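Side-chain contact in CzcP cation efflux P1-ATPase (Ralstonia metallidurans, PDB 4U9R), which probably exports zinc, and also cadmium and cobalt, across the cell membrane at the expense of ATP, this chain being its metal-binding N-terminal extension: residues Ala86-Arg89 with Glu90-Thr93. Numbering follows the deposited sequence.
Sequences ARIR and ELVT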
ATOM      1  N   ALA A  86       2.271  24.220   6.584  1.00 31.26           N
ATOM      2  CA  ALA A  86       2.647  23.380   7.730  1.00 33.94           C
ATOM      3  C   ALA A  86       1.618  22.321   8.081  1.00 31.81           C
ATOM      4  O   ALA A  86       1.944  21.173   8.332  1.00 32.11           O
ATOM      5  CB  ALA A  86       2.854  24.269   8.958  1.00 35.66           C
ATOM      6  N   ARG A  87       0.371  22.741   8.089  1.00 32.94           N
ATOM      7  CA  ARG A  87      -0.763  21.915   8.444  1.00 35.57           C
ATOM      8  C   ARG A  87      -1.143  20.911   7.323  1.00 33.81           C
ATOM      9  O   ARG A  87      -1.407  19.745   7.609  1.00 30.67           O
ATOM     10  CB  ARG A  87      -1.944  22.848   8.800  1.00 40.66           C
ATOM     11  CG  ARG A  87      -3.270  22.155   9.101  1.00 52.48           C
ATOM     12  CD  ARG A  87      -3.201  21.245  10.317  1.00 60.32           C
ATOM     13  NE  ARG A  87      -4.314  20.300  10.351  1.00 69.81           N
ATOM     14  CZ  ARG A  87      -5.501  20.531  10.917  1.00 83.09           C
ATOM     15  NH1 ARG A  87      -5.770  21.694  11.517  1.00 86.26           N
ATOM     16  NH2 ARG A  87      -6.435  19.582  10.878  1.00 84.76           N
ATOM     17  N   ILE A  88      -1.128  21.319   6.050  1.00 31.68           N
ATOM     18  CA  ILE A  88      -1.393  20.340   4.997  1.00 29.42           C
ATOM     19  C   ILE A  88      -0.279  19.279   4.979  1.00 26.64           C
ATOM     20  O   ILE A  88      -0.557  18.077   4.942  1.00 27.29           O
ATOM     21  CB  ILE A  88      -1.734  20.962   3.621  1.00 30.44           C
ATOM     22  CG1 ILE A  88      -2.201  19.893   2.645  1.00 34.84           C
ATOM     23  CG2 ILE A  88      -0.552  21.636   2.997  1.00 32.11           C
ATOM     24  CD1 ILE A  88      -3.360  19.055   3.111  1.00 35.44           C
ATOM     25  N   ARG A  89       0.968  19.688   5.119  1.00 26.00           N
ATOM     26  CA  ARG A  89       2.071  18.718   5.062  1.00 26.89           C
ATOM     27  C   ARG A  89       2.012  17.717   6.255  1.00 30.93           C
ATOM     28  O   ARG A  89       2.300  16.523   6.110  1.00 30.96           O
ATOM     29  CB  ARG A  89       3.413  19.443   4.992  1.00 25.72           C
ATOM     30  CG  ARG A  89       4.616  18.519   4.992  1.00 27.72           C
ATOM     31  CD  ARG A  89       5.935  19.269   4.875  1.00 30.04           C
ATOM     32  NE  ARG A  89       6.131  20.178   6.000  1.00 30.54           N
ATOM     33  CZ  ARG A  89       6.328  21.486   5.930  1.00 32.14           C
ATOM     34  NH1 ARG A  89       6.359  22.148   4.769  1.00 32.78           N
ATOM     35  NH2 ARG A  89       6.480  22.153   7.055  1.00 32.05           N
ATOM     36  N   GLU A  90       1.611  18.208   7.420  1.00 33.82           N
ATOM     37  CA  GLU A  90       1.450  17.369   8.614  1.00 36.11           C
ATOM     38  C   GLU A  90       0.361  16.336   8.415  1.00 32.47           C
ATOM     39  O   GLU A  90       0.520  15.162   8.771  1.00 33.88           O
ATOM     40  CB  GLU A  90       1.160  18.265   9.847  1.00 40.00           C
ATOM     41  CG  GLU A  90       0.818  17.551  11.155  1.00 48.28           C
ATOM     42  CD  GLU A  90       0.775  18.521  12.344  1.00 59.72           C
ATOM     43  OE1 GLU A  90      -0.309  19.101  12.622  1.00 61.03           O
ATOM     44  OE2 GLU A  90       1.840  18.740  12.968  1.00 66.61           O
ATOM     45  N   LEU A  91      -0.744  16.782   7.858  1.00 31.66           N
ATOM     46  CA  LEU A  91      -1.819  15.905   7.459  1.00 36.21           C
ATOM     47  C   LEU A  91      -1.311  14.848   6.481  1.00 33.69           C
ATOM     48  O   LEU A  91      -1.568  13.675   6.663  1.00 32.65           O
ATOM     49  CB  LEU A  91      -2.926  16.709   6.837  1.00 43.17           C
ATOM     50  CG  LEU A  91      -4.359  16.249   6.940  1.00 53.97           C
ATOM     51  CD1 LEU A  91      -4.709  15.673   8.309  1.00 58.28           C
ATOM     52  CD2 LEU A  91      -5.220  17.475   6.671  1.00 56.77           C
ATOM     53  N   VAL A  92      -0.553  15.247   5.468  1.00 33.31           N
ATOM     54  CA  VAL A  92       0.002  14.249   4.541  1.00 31.56           C
ATOM     55  C   VAL A  92       0.952  13.277   5.231  1.00 30.18           C
ATOM     56  O   VAL A  92       0.773  12.082   5.130  1.00 31.32           O
ATOM     57  CB  VAL A  92       0.708  14.863   3.327  1.00 30.27           C
ATOM     58  CG1 VAL A  92       1.329  13.773   2.481  1.00 32.06           C
ATOM     59  CG2 VAL A  92      -0.254  15.694   2.489  1.00 30.41           C
ATOM     60  N   THR A  93       1.986  13.776   5.896  1.00 31.11           N
ATOM     61  CA  THR A  93       2.988  12.909   6.518  1.00 31.84           C
ATOM     62  C   THR A  93       2.401  12.056   7.646  1.00 34.06           C
ATOM     63  O   THR A  93       2.810  10.907   7.815  1.00 33.11           O
ATOM     64  CB  THR A  93       4.161  13.705   7.132  1.00 33.96           C
ATOM     65  OG1 THR A  93       3.628  14.747   7.958  1.00 34.73           O
ATOM     66  CG2 THR A  93       5.035  14.319   6.035  1.00 35.40           C
TER
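Thr93 turns its hydroxyl back along the helix onto the carbonyl of Arg89, one turn earlier. A chi1 of 50° tucks Thr93 OG1 back over its own main chain, and from there Thr93 OG1 donates to Arg89 O at 2.9 Å. Arg89 O also accepts the nearly straight bond from Thr93 N at 2.8 Å, so two donors of one residue grip it. OG1 approaches at the more bent C=O angle, 129° against 160° for the amide. The Thr93 methyl CG2 comes to 4.3 Å from Arg89 CG. All eight residues belong to helix 85-102, which packs on the antiparallel sheet of strands 24-29, 73-78 and 58-64, in a ferredoxin-like fold. Ile88 and Val92, one turn apart, face that sheet, Ile88 against Leu26, Val76 and Tyr78, Val92 against Leu28, Ile74 and Val76. Ile88 CD1 meets Leu91 CD2 at 4.3 Å, a loose apolar touch between branch ends. On the exposed side, the extended Glu90 side chain brings Glu90 OE1 to 4.3 Å from Arg87 CD. Arg87 NE stays 4.8 Å from Glu90 OE1, too far for a salt bridge, though the opposite charges may still attract weakly.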